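Local structure of metallo-beta-lactamase family protein (3R2U) at residues I133-L138 and G164-D169; Y40-Q45 and M51-I56; S149-D154 and D211-W216; D127-N132 and T153-G158; E204-L209 and S235-E240. The protein probably acts as an iron-dependent hydrolase of the metallo-beta-lactamase superfamily, with a rhodanese-like domain in the same chain. One frame throughout, in Å; residues are numbered along the deposited sequence.

Interaction 1: I133-L138 and G164-D169; sequences IKLKVL and GLFSGD. With FE (Fe (III) ion), chain E.
Leu135 is the first residue along 133-138 to touch the other segment: its CD2 lies 4.3 Å from Phe166 CE2, at the edge of the ring and near its plane. Strand 148-153 runs between the two strands, so they share no backbone hydrogen bond and meet only through side chains long enough to pass over their common neighbour. The Leu135 and Phe166 side chains do so on the sheet face that looks into the sandwich, where Met51 and Ile53 of the opposite sheet cover them. A branched leucine and a broad ring suit this buried interior.

The next residue, Lys136, is partly exposed and sends its ammonium to Asp127 in a salt bridge. Farther along, Leu138 reaches across on the other face of the sheet. Its CD1 meets CD1 of Leu165 at 4.0 Å, the two side chains slanting across one another. A chi1 of -178° swings Leu165 CG away from its own backbone N and carries the isobutyl group across to Leu138, and Ile206 packs beside both.

Beyond these contacts the chain 164-169 leads to iron. Asp169 OD2 binds the iron(III) ion at 2.2 Å; His80 and His143 supply two more protein ligands and three waters the rest, the closest of them, water 3, at 2.1 Å from the metal. The second oxygen, OD1, is held by His219 ND1. The chemistry therefore divides: the two segments meet through apolar pairs alone, the backbone bonds of 164-168 going to the strands beside it, while its far end delivers a single carboxylate oxygen to a two-histidine, one-carboxylate site with water in the remaining positions.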
# COMPACT_ATOMS: atom_id res chain seq x y z
N ILE A 133 -20.87 27.67 10.12
CA ILE A 133 -20.12 28.31 9.02
C ILE A 133 -21.13 28.87 8.07
O ILE A 133 -22.11 28.20 7.74
CB ILE A 133 -19.25 27.32 8.22
CG1 ILE A 133 -18.29 26.53 9.11
CG2 ILE A 133 -18.45 28.08 7.13
CD1 ILE A 133 -17.64 25.37 8.37
N LYS A 134 -20.90 30.09 7.63
CA LYS A 134 -21.81 30.76 6.71
C LYS A 134 -21.13 30.90 5.36
O LYS A 134 -19.99 31.34 5.28
CB LYS A 134 -22.17 32.15 7.25
CG LYS A 134 -23.12 32.92 6.34
CD LYS A 134 -23.25 34.40 6.76
CE LYS A 134 -24.26 35.10 5.87
NZ LYS A 134 -24.42 36.56 6.13
N LEU A 135 -21.84 30.50 4.31
CA LEU A 135 -21.38 30.70 2.96
C LEU A 135 -22.38 31.59 2.24
O LEU A 135 -23.58 31.28 2.22
CB LEU A 135 -21.30 29.38 2.21
CG LEU A 135 -20.32 28.33 2.72
CD1 LEU A 135 -20.51 27.08 1.88
CD2 LEU A 135 -18.88 28.85 2.64
N LYS A 136 -21.89 32.66 1.63
CA LYS A 136 -22.76 33.51 0.83
C LYS A 136 -22.48 33.20 -0.62
O LYS A 136 -21.32 33.14 -1.05
CB LYS A 136 -22.54 35.00 1.11
CG LYS A 136 -23.45 35.92 0.24
CD LYS A 136 -23.51 37.35 0.76
CE LYS A 136 -24.41 37.49 2.03
NZ LYS A 136 -25.88 37.16 1.81
N VAL A 137 -23.56 32.93 -1.35
CA VAL A 137 -23.47 32.62 -2.77
C VAL A 137 -23.36 33.93 -3.53
O VAL A 137 -24.15 34.86 -3.32
CB VAL A 137 -24.73 31.85 -3.27
CG1 VAL A 137 -24.69 31.64 -4.80
CG2 VAL A 137 -24.85 30.50 -2.55
N LEU A 138 -22.33 34.03 -4.36
CA LEU A 138 -22.16 35.19 -5.21
C LEU A 138 -22.23 34.70 -6.66
O LEU A 138 -21.53 33.76 -7.02
CB LEU A 138 -20.82 35.87 -4.94
CG LEU A 138 -20.55 36.45 -3.53
CD1 LEU A 138 -19.14 37.07 -3.46
CD2 LEU A 138 -21.57 37.47 -3.11
N GLY A 164 -12.56 33.94 3.13
CA GLY A 164 -12.12 33.56 1.81
C GLY A 164 -13.25 33.29 0.84
O GLY A 164 -14.41 33.22 1.24
N LEU A 165 -12.90 33.15 -0.43
CA LEU A 165 -13.85 32.92 -1.48
C LEU A 165 -13.50 31.66 -2.25
O LEU A 165 -12.38 31.54 -2.76
CB LEU A 165 -13.81 34.09 -2.45
CG LEU A 165 -14.79 34.10 -3.64
CD1 LEU A 165 -16.21 34.38 -3.17
CD2 LEU A 165 -14.35 35.15 -4.68
N PHE A 166 -14.44 30.73 -2.32
CA PHE A 166 -14.27 29.54 -3.18
C PHE A 166 -14.68 30.06 -4.55
O PHE A 166 -15.86 30.30 -4.80
CB PHE A 166 -15.17 28.41 -2.73
CG PHE A 166 -14.77 27.86 -1.42
CD1 PHE A 166 -13.71 26.96 -1.33
CD2 PHE A 166 -15.46 28.23 -0.25
CE1 PHE A 166 -13.32 26.43 -0.11
CE2 PHE A 166 -15.08 27.71 0.97
CZ PHE A 166 -14.00 26.81 1.05
N SER A 167 -13.68 30.25 -5.41
CA SER A 167 -13.88 30.91 -6.68
C SER A 167 -14.03 30.04 -7.93
O SER A 167 -14.17 30.58 -9.02
CB SER A 167 -12.73 31.89 -6.89
OG SER A 167 -11.50 31.21 -6.98
N GLY A 168 -14.00 28.73 -7.80
CA GLY A 168 -14.17 27.89 -8.98
C GLY A 168 -13.20 28.26 -10.09
O GLY A 168 -12.01 28.38 -9.86
N ASP A 169 -13.73 28.43 -11.31
CA ASP A 169 -12.92 28.83 -12.44
C ASP A 169 -13.11 30.31 -12.78
O ASP A 169 -12.79 30.75 -13.90
CB ASP A 169 -13.22 27.92 -13.65
CG ASP A 169 -12.70 26.50 -13.46
OD1 ASP A 169 -11.94 26.24 -12.51
OD2 ASP A 169 -13.06 25.64 -14.27
FE FE E . -14.69 25.08 -15.56
O HOH W 1 -14.62 23.02 -14.58
O HOH W 2 -16.48 24.43 -16.97
O HOH W 3 -13.26 24.46 -17.05

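Interaction 2: Y40-Q45 and M51-I56; sequences YLIGCQ and MIIDPI
Leu41 lies against the backbone of Met51 and the side chain of Ile52, and can be followed outward. Its CB is 4.2 Å from Met51 O. CG, opposite the backbone N (chi1 -179°), keeps about that separation. At the tip CD1 closes to 3.5 Å from Met51 O and also meets Ile52 CG1 at 4.1 Å. This is the non-hydrogen-bonded pair Leu41-Ile52, and both residues turn to the face covered by helix 60-69, where Val65 and Tyr62 receive them.

Two hydrogen-bonded pairs flank it. Tyr40 N donates a hydrogen bond to Ile53 O at 3.1 Å, and Ile53 N donates to Tyr40 O at 2.8 Å. Ile42 N reaches Met51 O at 3.0 Å, while Met51 N meets Ile42 O at 2.9 Å. Each bond is fairly straight at hydrogen, with none below 155°.

Tyr40, Ile42, Met51 and Ile53 point to the opposite face, toward the second sheet. Ile42 and Met51 run next to each other there in the same direction, with Ile42 CG1 4.0 Å from Met51 CB. Beta-branched isoleucines suit such extended strands, and Tyr40 can lie in the core because its hydroxyl is hydrogen-bonded to Pro217 O. After Ile53 the strand gives way to Asp54, whose carboxylate is hydrogen-bonded to Thr79 and His82.

The arrangement is an antiparallel beta hairpin, with one face under a helix and the other against a second sheet, as in the alpha-beta/beta-alpha sandwich of metallo-beta-lactamases.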
# COMPACT_ATOMS: atom_id res chain seq x y z
N TYR A 40 -12.56 20.99 -1.86
CA TYR A 40 -12.36 21.38 -0.47
C TYR A 40 -13.37 20.73 0.45
O TYR A 40 -14.51 20.45 0.06
CB TYR A 40 -12.51 22.91 -0.35
CG TYR A 40 -11.55 23.71 -1.24
CD1 TYR A 40 -11.88 24.02 -2.56
CD2 TYR A 40 -10.31 24.14 -0.76
CE1 TYR A 40 -10.99 24.73 -3.40
CE2 TYR A 40 -9.42 24.85 -1.59
CZ TYR A 40 -9.78 25.14 -2.90
OH TYR A 40 -8.91 25.82 -3.71
N LEU A 41 -12.92 20.48 1.67
CA LEU A 41 -13.80 20.02 2.74
C LEU A 41 -13.69 21.08 3.83
O LEU A 41 -12.59 21.46 4.22
CB LEU A 41 -13.39 18.64 3.29
CG LEU A 41 -14.24 18.02 4.41
CD1 LEU A 41 -15.59 17.66 3.89
CD2 LEU A 41 -13.57 16.78 4.99
N ILE A 42 -14.84 21.61 4.24
CA ILE A 42 -14.94 22.52 5.37
C ILE A 42 -15.85 21.86 6.39
O ILE A 42 -16.78 21.13 6.04
CB ILE A 42 -15.47 23.94 5.01
CG1 ILE A 42 -16.85 23.86 4.34
CG2 ILE A 42 -14.42 24.70 4.13
CD1 ILE A 42 -17.39 25.23 3.89
N GLY A 43 -15.56 22.09 7.66
CA GLY A 43 -16.33 21.47 8.70
C GLY A 43 -16.50 22.34 9.91
O GLY A 43 -15.58 23.07 10.31
N CYS A 44 -17.68 22.23 10.52
CA CYS A 44 -18.02 22.98 11.72
C CYS A 44 -17.69 22.12 12.92
O CYS A 44 -18.31 21.08 13.14
CB CYS A 44 -19.51 23.30 11.71
SG CYS A 44 -20.13 24.14 13.18
N GLN A 45 -16.71 22.55 13.70
CA GLN A 45 -16.33 21.76 14.87
C GLN A 45 -17.42 21.75 15.95
O GLN A 45 -17.58 20.76 16.66
CB GLN A 45 -14.97 22.19 15.43
CG GLN A 45 -13.76 21.80 14.51
CD GLN A 45 -13.55 20.28 14.35
OE1 GLN A 45 -14.18 19.46 15.05
NE2 GLN A 45 -12.66 19.89 13.43
N MET A 51 -19.04 20.11 4.59
CA MET A 51 -19.38 20.27 3.20
C MET A 51 -18.22 20.03 2.26
O MET A 51 -17.09 20.46 2.54
CB MET A 51 -19.86 21.71 2.95
CG MET A 51 -20.12 22.01 1.46
SD MET A 51 -20.56 23.70 1.07
CE MET A 51 -22.33 23.70 1.37
N ILE A 52 -18.49 19.35 1.14
CA ILE A 52 -17.48 19.18 0.08
C ILE A 52 -17.80 20.20 -1.02
O ILE A 52 -18.94 20.26 -1.50
CB ILE A 52 -17.52 17.82 -0.60
CG1 ILE A 52 -17.40 16.66 0.40
CG2 ILE A 52 -16.38 17.73 -1.62
CD1 ILE A 52 -17.75 15.30 -0.22
N ILE A 53 -16.80 20.96 -1.44
CA ILE A 53 -16.95 21.90 -2.55
C ILE A 53 -16.23 21.33 -3.79
O ILE A 53 -15.05 20.93 -3.71
CB ILE A 53 -16.41 23.28 -2.20
CG1 ILE A 53 -17.28 23.87 -1.08
CG2 ILE A 53 -16.42 24.18 -3.43
CD1 ILE A 53 -16.77 25.13 -0.54
N ASP A 54 -16.95 21.29 -4.91
CA ASP A 54 -16.49 20.72 -6.17
C ASP A 54 -16.00 19.26 -6.04
O ASP A 54 -14.90 18.93 -6.46
CB ASP A 54 -15.46 21.64 -6.87
CG ASP A 54 -16.11 22.91 -7.48
OD1 ASP A 54 -17.36 22.90 -7.67
OD2 ASP A 54 -15.37 23.88 -7.83
N PRO A 55 -16.84 18.38 -5.51
CA PRO A 55 -16.40 17.01 -5.36
C PRO A 55 -16.17 16.25 -6.65
O PRO A 55 -16.87 16.46 -7.62
CB PRO A 55 -17.58 16.35 -4.65
CG PRO A 55 -18.77 17.18 -5.05
CD PRO A 55 -18.23 18.57 -5.06
N ILE A 56 -15.16 15.37 -6.61
CA ILE A 56 -14.89 14.46 -7.70
C ILE A 56 -15.83 13.26 -7.46
O ILE A 56 -16.55 13.24 -6.46
CB ILE A 56 -13.40 14.04 -7.75
CG1 ILE A 56 -12.95 13.36 -6.45
CG2 ILE A 56 -12.54 15.28 -8.00
CD1 ILE A 56 -11.59 12.67 -6.57

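Interaction 3: S149-D154 and D211-W216; sequences SFLLTD and DYIQIW
Trp216 NE1 donates to Gln214 OE1 at 2.8 Å, joining two side chains that lie two residues apart on the same strand. The approach is skewed: the indole nitrogen sits 57° out of the amide carbonyl plane, clear of the lone-pair direction, and the angle at hydrogen is 152°. The bond nevertheless satisfies the only polar atom of a buried indole and helps to fix the ring's rotation.

The far side of that ring does the touching. Trp216 CZ3, on the six-membered ring, meets Leu152 CB at 4.0 Å, so the leucine stands at the ring edge, near its plane. Phe166 and Phe27 pack against the same indole with their planes inclined at about 45°, which makes an apolar setting for a large aromatic residue. The second contact is thinner: Leu151 CD1 touches Ile213 CD1 at 4.3 Å, methyl against methyl, on the other face of the sheet.

Strand 164-168 lies between strands 148-153 and 214-217 and carries their backbone bonds, so these side chains reach over it. Strand 235-236 flanks 214-217 on the remaining edge, and Ile232 of the second subunit packs on both Gln214 and Trp216.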
# COMPACT_ATOMS: atom_id res chain seq x y z
N SER A 149 -19.65 31.67 -6.87
CA SER A 149 -18.56 31.59 -5.93
C SER A 149 -19.12 31.62 -4.51
O SER A 149 -20.20 32.19 -4.29
CB SER A 149 -17.61 32.77 -6.14
OG SER A 149 -16.94 32.65 -7.39
N PHE A 150 -18.41 31.02 -3.55
CA PHE A 150 -18.90 30.96 -2.18
C PHE A 150 -18.01 31.76 -1.20
O PHE A 150 -16.82 31.47 -1.04
CB PHE A 150 -19.03 29.50 -1.74
CG PHE A 150 -19.86 28.65 -2.68
CD1 PHE A 150 -21.23 28.62 -2.57
CD2 PHE A 150 -19.27 27.85 -3.64
CE1 PHE A 150 -22.00 27.80 -3.42
CE2 PHE A 150 -20.04 27.06 -4.49
CZ PHE A 150 -21.39 27.04 -4.37
N LEU A 151 -18.60 32.76 -0.55
CA LEU A 151 -17.89 33.62 0.40
C LEU A 151 -18.11 33.09 1.80
O LEU A 151 -19.23 33.11 2.34
CB LEU A 151 -18.36 35.06 0.29
CG LEU A 151 -17.62 36.10 1.14
CD1 LEU A 151 -16.20 36.28 0.60
CD2 LEU A 151 -18.39 37.43 1.14
N LEU A 152 -17.02 32.62 2.41
CA LEU A 152 -17.07 32.02 3.73
C LEU A 152 -16.76 32.99 4.87
O LEU A 152 -15.79 33.76 4.80
CB LEU A 152 -16.10 30.82 3.78
CG LEU A 152 -16.03 29.98 5.07
CD1 LEU A 152 -15.50 28.56 4.78
CD2 LEU A 152 -15.21 30.65 6.19
N THR A 153 -17.60 32.93 5.90
CA THR A 153 -17.40 33.67 7.14
C THR A 153 -17.49 32.64 8.28
O THR A 153 -18.48 31.87 8.37
CB THR A 153 -18.42 34.80 7.28
OG1 THR A 153 -18.31 35.67 6.15
CG2 THR A 153 -18.18 35.60 8.58
N ASP A 154 -16.46 32.61 9.13
CA ASP A 154 -16.34 31.67 10.26
C ASP A 154 -17.12 32.18 11.47
O ASP A 154 -16.54 32.55 12.52
CB ASP A 154 -14.85 31.49 10.58
CG ASP A 154 -14.56 30.42 11.65
OD1 ASP A 154 -15.48 29.69 12.09
OD2 ASP A 154 -13.37 30.31 12.03
N ASP A 211 -9.45 43.07 0.99
CA ASP A 211 -8.24 42.59 0.32
C ASP A 211 -7.50 41.45 1.03
O ASP A 211 -6.67 40.78 0.43
CB ASP A 211 -7.30 43.77 0.02
CG ASP A 211 -7.77 44.63 -1.17
OD1 ASP A 211 -8.75 44.22 -1.86
OD2 ASP A 211 -7.15 45.69 -1.42
N TYR A 212 -7.83 41.21 2.29
CA TYR A 212 -7.19 40.15 3.07
C TYR A 212 -7.91 38.78 2.98
O TYR A 212 -7.49 37.78 3.63
CB TYR A 212 -7.08 40.58 4.53
CG TYR A 212 -8.41 40.95 5.18
CD1 TYR A 212 -9.35 39.97 5.46
CD2 TYR A 212 -8.70 42.27 5.53
CE1 TYR A 212 -10.55 40.30 6.05
CE2 TYR A 212 -9.91 42.60 6.13
CZ TYR A 212 -10.83 41.61 6.39
OH TYR A 212 -12.03 41.91 6.97
N ILE A 213 -8.99 38.70 2.20
CA ILE A 213 -9.66 37.42 2.05
C ILE A 213 -8.78 36.49 1.20
O ILE A 213 -8.05 36.94 0.31
CB ILE A 213 -11.06 37.49 1.42
CG1 ILE A 213 -11.01 37.90 -0.05
CG2 ILE A 213 -11.99 38.39 2.25
CD1 ILE A 213 -12.36 37.70 -0.77
N GLN A 214 -8.83 35.20 1.50
CA GLN A 214 -8.13 34.23 0.67
C GLN A 214 -8.96 33.91 -0.57
O GLN A 214 -10.17 34.13 -0.58
CB GLN A 214 -7.89 32.94 1.44
CG GLN A 214 -7.03 33.10 2.67
CD GLN A 214 -6.84 31.78 3.39
OE1 GLN A 214 -6.58 30.77 2.76
NE2 GLN A 214 -6.94 31.80 4.71
N ILE A 215 -8.29 33.43 -1.62
CA ILE A 215 -8.93 33.00 -2.86
C ILE A 215 -8.65 31.51 -2.96
O ILE A 215 -7.50 31.08 -2.99
CB ILE A 215 -8.36 33.72 -4.13
CG1 ILE A 215 -8.56 35.24 -4.07
CG2 ILE A 215 -8.99 33.17 -5.38
CD1 ILE A 215 -9.96 35.69 -3.88
N TRP A 216 -9.71 30.71 -2.98
CA TRP A 216 -9.61 29.28 -3.05
C TRP A 216 -10.16 28.80 -4.40
O TRP A 216 -11.34 28.54 -4.52
CB TRP A 216 -10.39 28.66 -1.91
CG TRP A 216 -9.92 29.09 -0.55
CD1 TRP A 216 -8.63 29.14 -0.10
CD2 TRP A 216 -10.74 29.47 0.56
NE1 TRP A 216 -8.60 29.56 1.21
CE2 TRP A 216 -9.88 29.76 1.64
CE3 TRP A 216 -12.13 29.61 0.74
CZ2 TRP A 216 -10.36 30.19 2.89
CZ3 TRP A 216 -12.60 30.02 1.98
CH2 TRP A 216 -11.71 30.31 3.04

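Interaction 4: D127-N132 and T153-G158; sequences DIYVGN and TDEGAG
Asn132 meets Glu155 and Gly156 at the surface, where two bends of the chain come together. The carbonyl oxygen Asn132 O lies 3.4 Å from Glu155 CB, and Asn132 CB is 3.6 Å from Gly156 CA. With no side chain on Gly156, the backbone of the bend can come this close. Water 4 bridges Asn132 and Glu155, donating to Glu155 OE1 at 2.9 Å and, at a doubtfully short separation, to Asn132 O.

The same Glu155 OE1 approaches Tyr129 CE2 at 3.8 Å, at the ring edge and in its plane, with carboxylate and ring turned 37° apart. A carboxylate oxygen facing an aromatic C-H edge is probably mildly favourable. Beyond CG the glutamate chain is extended, which lets the acid group reach this far, and the aliphatic part of Lys134 packs beside both Tyr129 and Glu155. A glutamate and a tyrosine, both with polar ends, suit so exposed a place.

Farther out, the backbone sets these groups. On one side Asp154 is the centre of an inverse gamma turn, after which a short 3-10 turn follows; Ala157 N bonds to Asp154 O at 3.1 Å and Gly158 N to Glu155 O at 2.8 Å. On the other side Gly131 takes a positive phi (62°, with psi -126°), a conformation easily adopted by a residue without a side chain, and its N is held by Glu49.

Val130 to Ile133 thus form a tight two-residue reverse turn of type II' character joining strands 127-130 and 133-139, an edge beta hairpin whose tip rests on the loop leaving strand 148-153.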
# COMPACT_ATOMS: atom_id res chain seq x y z
N ASP A 127 -27.73 32.35 1.39
CA ASP A 127 -26.76 31.94 2.40
C ASP A 127 -26.95 30.46 2.64
O ASP A 127 -28.06 29.99 2.71
CB ASP A 127 -26.98 32.68 3.72
CG ASP A 127 -26.65 34.16 3.62
OD1 ASP A 127 -25.73 34.56 2.87
OD2 ASP A 127 -27.32 34.94 4.33
N ILE A 128 -25.85 29.74 2.77
CA ILE A 128 -25.87 28.32 3.07
C ILE A 128 -25.10 28.20 4.38
O ILE A 128 -24.01 28.73 4.49
CB ILE A 128 -25.12 27.50 2.01
CG1 ILE A 128 -25.66 27.78 0.61
CG2 ILE A 128 -25.19 26.01 2.30
CD1 ILE A 128 -24.77 27.23 -0.50
N TYR A 129 -25.67 27.53 5.37
CA TYR A 129 -25.00 27.29 6.62
C TYR A 129 -24.59 25.82 6.71
O TYR A 129 -25.37 24.91 6.40
CB TYR A 129 -25.88 27.67 7.81
CG TYR A 129 -26.13 29.16 7.90
CD1 TYR A 129 -27.25 29.73 7.30
CD2 TYR A 129 -25.24 29.99 8.56
CE1 TYR A 129 -27.48 31.11 7.37
CE2 TYR A 129 -25.46 31.37 8.64
CZ TYR A 129 -26.58 31.91 8.04
OH TYR A 129 -26.78 33.25 8.11
N VAL A 130 -23.32 25.62 7.07
CA VAL A 130 -22.73 24.32 7.32
C VAL A 130 -22.44 24.41 8.82
O VAL A 130 -21.40 24.93 9.26
CB VAL A 130 -21.44 24.11 6.49
CG1 VAL A 130 -20.89 22.71 6.69
CG2 VAL A 130 -21.74 24.36 5.02
N GLY A 131 -23.38 23.93 9.63
CA GLY A 131 -23.26 24.11 11.07
C GLY A 131 -23.29 25.62 11.26
O GLY A 131 -24.17 26.30 10.72
N ASN A 132 -22.29 26.17 11.93
CA ASN A 132 -22.24 27.63 12.16
C ASN A 132 -21.45 28.39 11.08
O ASN A 132 -21.36 29.62 11.14
CB ASN A 132 -21.67 27.94 13.53
CG ASN A 132 -22.52 27.37 14.65
OD1 ASN A 132 -22.03 26.67 15.52
ND2 ASN A 132 -23.81 27.66 14.61
N THR A 153 -17.60 32.93 5.90
CA THR A 153 -17.40 33.67 7.14
C THR A 153 -17.49 32.64 8.28
O THR A 153 -18.48 31.87 8.37
CB THR A 153 -18.42 34.80 7.28
OG1 THR A 153 -18.31 35.67 6.15
CG2 THR A 153 -18.18 35.60 8.58
N ASP A 154 -16.46 32.61 9.13
CA ASP A 154 -16.34 31.67 10.26
C ASP A 154 -17.12 32.18 11.47
O ASP A 154 -16.54 32.55 12.52
CB ASP A 154 -14.85 31.49 10.58
CG ASP A 154 -14.56 30.42 11.65
OD1 ASP A 154 -15.48 29.69 12.09
OD2 ASP A 154 -13.37 30.31 12.03
N GLU A 155 -18.44 32.23 11.33
CA GLU A 155 -19.28 32.75 12.39
C GLU A 155 -19.22 31.96 13.70
O GLU A 155 -19.41 32.53 14.76
CB GLU A 155 -20.71 32.90 11.92
CG GLU A 155 -20.85 33.96 10.85
CD GLU A 155 -22.29 34.39 10.61
OE1 GLU A 155 -23.23 33.58 10.80
OE2 GLU A 155 -22.47 35.54 10.20
N GLY A 156 -18.96 30.65 13.63
CA GLY A 156 -18.86 29.84 14.86
C GLY A 156 -17.72 30.32 15.75
O GLY A 156 -17.72 30.09 16.94
N ALA A 157 -16.72 30.98 15.15
CA ALA A 157 -15.60 31.52 15.91
C ALA A 157 -15.87 32.98 16.26
O ALA A 157 -15.00 33.66 16.78
CB ALA A 157 -14.29 31.40 15.09
N GLY A 158 -17.06 33.47 15.93
CA GLY A 158 -17.43 34.87 16.19
C GLY A 158 -16.86 35.86 15.18
O GLY A 158 -16.88 37.06 15.42
O HOH W 4 -23.46 30.88 11.82

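Interaction 5: E204-L209 and S235-E240; sequences ESIKDL and STLGYE
Leu237 points its side chain at the bend formed by Ile206 to Leu209, and its two methyls divide the contact. CD2 enters among backbone carbonyls, 3.4 Å from Leu209 O and 3.5 Å from Ile206 O, and also lies 3.7 Å from Leu209 CB. CD1 faces Ile206 CG2 at the looser distance of 4.4 Å. With CG trans to its own amide nitrogen (chi1 180°), the Leu237 branch extends into the bend. Ile206 and Leu209 present their flanks to it, and Phe247 packs against both Ile206 and Leu237.

The bend is a type I beta turn following the last turns of helix 191-206, closed by Leu209 N to Ile206 O at 3.1 Å. Leu237 in turn opens helix 237-243: Thr236 is its N-cap, its OG1 accepting from Tyr239 N at 3.0 Å. A threonine suits that position because its hydroxyl can take up an amide left without a partner in the first helical turn; the same OG1 is hydrogen-bonded to Tyr212 O of the second subunit. Behind Leu237, Ser235 OG donates to Glu240 OE2 at 2.7 Å, and Lys207 O accepts from Lys241 NZ.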
# COMPACT_ATOMS: atom_id res chain seq x y z
N GLU A 204 -15.25 43.29 -11.53
CA GLU A 204 -15.58 44.61 -11.00
C GLU A 204 -16.26 44.49 -9.64
O GLU A 204 -15.86 45.15 -8.68
CB GLU A 204 -16.50 45.35 -12.00
CG GLU A 204 -16.85 46.79 -11.63
CD GLU A 204 -17.71 47.50 -12.68
OE1 GLU A 204 -17.60 48.73 -12.80
OE2 GLU A 204 -18.48 46.82 -13.41
N SER A 205 -17.27 43.64 -9.55
CA SER A 205 -18.03 43.44 -8.31
C SER A 205 -17.16 42.82 -7.19
O SER A 205 -17.21 43.25 -6.04
CB SER A 205 -19.28 42.59 -8.56
OG SER A 205 -18.93 41.27 -8.92
N ILE A 206 -16.28 41.89 -7.52
CA ILE A 206 -15.48 41.23 -6.49
C ILE A 206 -14.43 42.15 -5.81
O ILE A 206 -14.00 41.89 -4.69
CB ILE A 206 -14.79 39.95 -7.05
CG1 ILE A 206 -14.93 38.84 -6.05
CG2 ILE A 206 -13.35 40.23 -7.52
CD1 ILE A 206 -16.39 38.46 -5.81
N LYS A 207 -14.09 43.25 -6.48
CA LYS A 207 -13.09 44.17 -5.98
C LYS A 207 -13.43 44.85 -4.64
O LYS A 207 -12.52 45.25 -3.90
CB LYS A 207 -12.79 45.26 -7.02
CG LYS A 207 -12.04 44.76 -8.24
CD LYS A 207 -11.76 45.89 -9.22
CE LYS A 207 -11.08 45.39 -10.47
NZ LYS A 207 -10.88 46.46 -11.49
N ASP A 208 -14.72 44.93 -4.35
CA ASP A 208 -15.21 45.56 -3.13
C ASP A 208 -15.04 44.70 -1.89
O ASP A 208 -15.25 45.18 -0.78
CB ASP A 208 -16.69 45.93 -3.32
CG ASP A 208 -16.88 46.90 -4.46
OD1 ASP A 208 -15.94 47.67 -4.73
OD2 ASP A 208 -17.97 46.88 -5.08
N LEU A 209 -14.69 43.44 -2.06
CA LEU A 209 -14.46 42.55 -0.92
C LEU A 209 -13.15 42.95 -0.22
O LEU A 209 -12.30 43.59 -0.83
CB LEU A 209 -14.42 41.09 -1.37
CG LEU A 209 -15.78 40.56 -1.84
CD1 LEU A 209 -15.68 39.12 -2.28
CD2 LEU A 209 -16.84 40.76 -0.73
N SER A 235 -4.48 32.05 -2.93
CA SER A 235 -3.94 33.38 -2.96
C SER A 235 -4.81 34.27 -2.10
O SER A 235 -5.53 33.77 -1.24
CB SER A 235 -3.87 33.89 -4.39
OG SER A 235 -3.14 35.08 -4.43
N THR A 236 -4.69 35.59 -2.28
CA THR A 236 -5.51 36.55 -1.57
C THR A 236 -5.95 37.57 -2.58
O THR A 236 -5.29 37.78 -3.59
CB THR A 236 -4.72 37.30 -0.47
OG1 THR A 236 -3.79 38.20 -1.08
CG2 THR A 236 -3.99 36.32 0.41
N LEU A 237 -7.05 38.25 -2.29
CA LEU A 237 -7.58 39.24 -3.20
C LEU A 237 -6.61 40.39 -3.43
O LEU A 237 -6.40 40.81 -4.57
CB LEU A 237 -8.94 39.76 -2.69
CG LEU A 237 -9.65 40.83 -3.54
CD1 LEU A 237 -9.80 40.40 -5.01
CD2 LEU A 237 -11.02 41.20 -2.94
N GLY A 238 -6.00 40.87 -2.35
CA GLY A 238 -5.06 41.97 -2.45
C GLY A 238 -3.84 41.58 -3.27
O GLY A 238 -3.29 42.42 -3.97
N TYR A 239 -3.42 40.32 -3.17
CA TYR A 239 -2.25 39.87 -3.92
C TYR A 239 -2.62 39.77 -5.40
O TYR A 239 -1.83 40.14 -6.26
CB TYR A 239 -1.66 38.55 -3.40
CG TYR A 239 -0.33 38.21 -4.06
CD1 TYR A 239 0.86 38.81 -3.65
CD2 TYR A 239 -0.26 37.30 -5.11
CE1 TYR A 239 2.07 38.52 -4.26
CE2 TYR A 239 0.97 37.01 -5.74
CZ TYR A 239 2.13 37.62 -5.31
OH TYR A 239 3.35 37.34 -5.91
N GLU A 240 -3.82 39.26 -5.68
CA GLU A 240 -4.26 39.17 -7.06
C GLU A 240 -4.43 40.57 -7.67
O GLU A 240 -4.13 40.77 -8.83
CB GLU A 240 -5.54 38.34 -7.17
CG GLU A 240 -5.33 36.88 -6.80
CD GLU A 240 -4.27 36.21 -7.66
OE1 GLU A 240 -4.46 36.17 -8.90
OE2 GLU A 240 -3.26 35.70 -7.09

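Nearest the N terminus, interaction 2 closes a short hairpin in the first sheet and ends before the others begin. The remaining four are interleaved in the second sheet. Interaction 4 opens at 127-132, interaction 1 at 133-138 and interaction 3 at 149-154; interaction 4 then closes at 153-158, sharing Thr153 and Asp154 with interaction 3. Interaction 1 closes at 164-169, so it crosses both. Interaction 5 opens on helix 191-206, crosses interaction 3, which closes at 211-216, and ends at 235-240 beside the second subunit. Interactions 1 and 2 touch between the sheets, where Phe166 lies against Tyr40 and Ile53, while interactions 1 and 5 meet on the outer, helix-covered face.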